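DUF1987 domain-containing protein (Pseudomonas aeruginosa, PDB 6K4F) probably acts as the phosphorylation-controlled regulatory protein of the SiaABC threonine phosphorylation pathway, which controls biofilm formation in response to carbon availability. Local coordinates at residues A[19-24]-A[55-60]. Sequence-based numbering, arbitrary orientation.
Sequences GDWQAG and GQRPLE
Arg57 reaches across to the turn after strand 16-20 and grips one backbone oxygen, Trp21 O, with both terminal nitrogens. The bond from Arg57 NH2 to Trp21 O is 2.9 Å long and that from Arg57 NH1 to Trp21 O 3.1 Å; the oxygen lies in the guanidinium plane, and NH1 meets it on a lone pair. A bend at chi3 (-60°) in the arginine chain sets NE for this end-on approach. Gln22 O is also close to NH1, but the angle is too poor for a hydrogen bond. Arginine suits the place because two N-H groups can converge on a single carbonyl. The Trp21 and Arg57 side chains cross at about a right angle, their planes 52° apart.

Within the turn, Asp20 OD1 accepts from Ala23 N at 3.1 Å, from above the carboxylate plane: an Asx motif, for which aspartate is short enough to fold back over its own turn. Gly24 has positive phi, which favours glycine, and its lack of a side chain lets Pro58 O come close. A water links Ala23 O and Pro58 O. Glu60 N gives Gly24 O a 3.0 Å bond, while Glu60 OE1 forms salt bridges with Arg25 and Arg96 and OE2 bonds Ser94 OG. Trp21 O, Ala23 O and Gly24 O are thus met by a guanidinium, a water and a strand N-H, so the hairpin turn is held to the start of strand 59-68 largely through its main chain.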
loop_
_atom_site.group_PDB
_atom_site.type_symbol
_atom_site.label_atom_id
_atom_site.label_comp_id
_atom_site.label_asym_id
_atom_site.label_seq_id
_atom_site.Cartn_x
_atom_site.Cartn_y
_atom_site.Cartn_z
ATOM N N GLY A 19 -8.303 0.081 -5.278
ATOM C CA GLY A 19 -8.339 -1.308 -4.872
ATOM C C GLY A 19 -9.132 -2.124 -5.869
ATOM O O GLY A 19 -10.359 -2.006 -5.921
ATOM N N ASP A 20 -8.461 -2.950 -6.675
ATOM C CA ASP A 20 -9.130 -3.778 -7.679
ATOM C C ASP A 20 -9.405 -5.142 -7.059
ATOM O O ASP A 20 -8.500 -5.979 -6.959
ATOM C CB ASP A 20 -8.266 -3.898 -8.936
ATOM C CG ASP A 20 -9.028 -4.490 -10.127
ATOM O OD1 ASP A 20 -9.869 -5.397 -9.934
ATOM O OD2 ASP A 20 -8.789 -4.036 -11.266
ATOM N N TRP A 21 -10.664 -5.380 -6.671
ATOM C CA TRP A 21 -10.989 -6.562 -5.875
ATOM C C TRP A 21 -10.730 -7.840 -6.645
ATOM O O TRP A 21 -10.251 -8.833 -6.083
ATOM C CB TRP A 21 -12.452 -6.533 -5.449
ATOM C CG TRP A 21 -12.832 -7.654 -4.542
ATOM C CD1 TRP A 21 -13.275 -8.904 -4.899
ATOM C CD2 TRP A 21 -12.786 -7.638 -3.114
ATOM N NE1 TRP A 21 -13.526 -9.651 -3.769
ATOM C CE2 TRP A 21 -13.236 -8.895 -2.663
ATOM C CE3 TRP A 21 -12.416 -6.674 -2.171
ATOM C CZ2 TRP A 21 -13.322 -9.213 -1.308
ATOM C CZ3 TRP A 21 -12.503 -6.994 -0.824
ATOM C CH2 TRP A 21 -12.956 -8.252 -0.408
ATOM N N GLN A 22 -11.069 -7.822 -7.931
ATOM C CA GLN A 22 -11.064 -9.032 -8.733
ATOM C C GLN A 22 -9.669 -9.372 -9.202
ATOM O O GLN A 22 -9.315 -10.546 -9.359
ATOM C CB GLN A 22 -11.949 -8.824 -9.929
ATOM C CG GLN A 22 -13.212 -9.563 -9.860
ATOM C CD GLN A 22 -13.860 -9.284 -11.118
ATOM O OE1 GLN A 22 -13.139 -9.281 -12.121
ATOM N NE2 GLN A 22 -15.167 -9.059 -11.146
ATOM N N ALA A 23 -8.901 -8.348 -9.533
ATOM C CA ALA A 23 -7.498 -8.503 -9.854
ATOM C C ALA A 23 -6.639 -8.705 -8.616
ATOM O O ALA A 23 -5.490 -9.141 -8.744
ATOM C CB ALA A 23 -7.019 -7.283 -10.637
ATOM N N GLY A 24 -7.169 -8.434 -7.426
ATOM C CA GLY A 24 -6.363 -8.510 -6.228
ATOM C C GLY A 24 -5.170 -7.579 -6.314
ATOM O O GLY A 24 -4.019 -8.004 -6.157
ATOM N N GLY A 55 -11.283 -14.435 1.210
ATOM C CA GLY A 55 -10.787 -15.394 0.246
ATOM C C GLY A 55 -9.309 -15.652 0.423
ATOM O O GLY A 55 -8.682 -15.171 1.368
ATOM N N GLN A 56 -8.761 -16.423 -0.518
ATOM C CA GLN A 56 -7.381 -16.890 -0.465
ATOM C C GLN A 56 -6.536 -16.385 -1.629
ATOM O O GLN A 56 -5.376 -16.798 -1.763
ATOM C CB GLN A 56 -7.355 -18.422 -0.432
ATOM C CG GLN A 56 -7.217 -19.030 0.954
ATOM C CD GLN A 56 -6.057 -18.450 1.737
ATOM O OE1 GLN A 56 -6.206 -18.072 2.899
ATOM N NE2 GLN A 56 -4.889 -18.377 1.105
ATOM N N ARG A 57 -7.077 -15.506 -2.469
ATOM C CA ARG A 57 -6.383 -15.073 -3.668
ATOM C C ARG A 57 -5.193 -14.179 -3.315
ATOM O O ARG A 57 -5.140 -13.595 -2.230
ATOM C CB ARG A 57 -7.348 -14.337 -4.596
ATOM C CG ARG A 57 -8.285 -15.264 -5.353
ATOM C CD ARG A 57 -9.217 -14.500 -6.278
ATOM N NE ARG A 57 -10.059 -13.554 -5.549
ATOM C CZ ARG A 57 -10.024 -12.239 -5.729
ATOM N NH1 ARG A 57 -9.187 -11.720 -6.616
ATOM N NH2 ARG A 57 -10.820 -11.445 -5.027
ATOM N N PRO A 58 -4.213 -14.073 -4.210
ATOM C CA PRO A 58 -3.053 -13.220 -3.924
ATOM C C PRO A 58 -3.414 -11.742 -3.969
ATOM O O PRO A 58 -4.322 -11.316 -4.690
ATOM C CB PRO A 58 -2.062 -13.582 -5.034
ATOM C CG PRO A 58 -2.547 -14.900 -5.575
ATOM C CD PRO A 58 -4.024 -14.850 -5.447
ATOM N N LEU A 59 -2.695 -10.958 -3.169
ATOM C CA LEU A 59 -2.826 -9.504 -3.163
ATOM C C LEU A 59 -1.498 -8.884 -3.576
ATOM O O LEU A 59 -0.436 -9.262 -3.059
ATOM C CB LEU A 59 -3.250 -8.995 -1.781
ATOM C CG LEU A 59 -3.477 -7.477 -1.657
ATOM C CD1 LEU A 59 -4.513 -6.978 -2.666
ATOM C CD2 LEU A 59 -3.883 -7.085 -0.233
ATOM N N GLU A 60 -1.550 -7.958 -4.527
ATOM C CA GLU A 60 -0.373 -7.259 -5.030
ATOM C C GLU A 60 -0.527 -5.772 -4.768
ATOM O O GLU A 60 -1.586 -5.203 -5.056
ATOM C CB GLU A 60 -0.196 -7.476 -6.533
ATOM C CG GLU A 60 0.428 -8.783 -6.937
ATOM C CD GLU A 60 1.325 -8.615 -8.147
ATOM O OE1 GLU A 60 0.875 -8.002 -9.137
ATOM O OE2 GLU A 60 2.483 -9.078 -8.103
HETATM O O HOH W 1 -4.887 -11.955 -7.374
#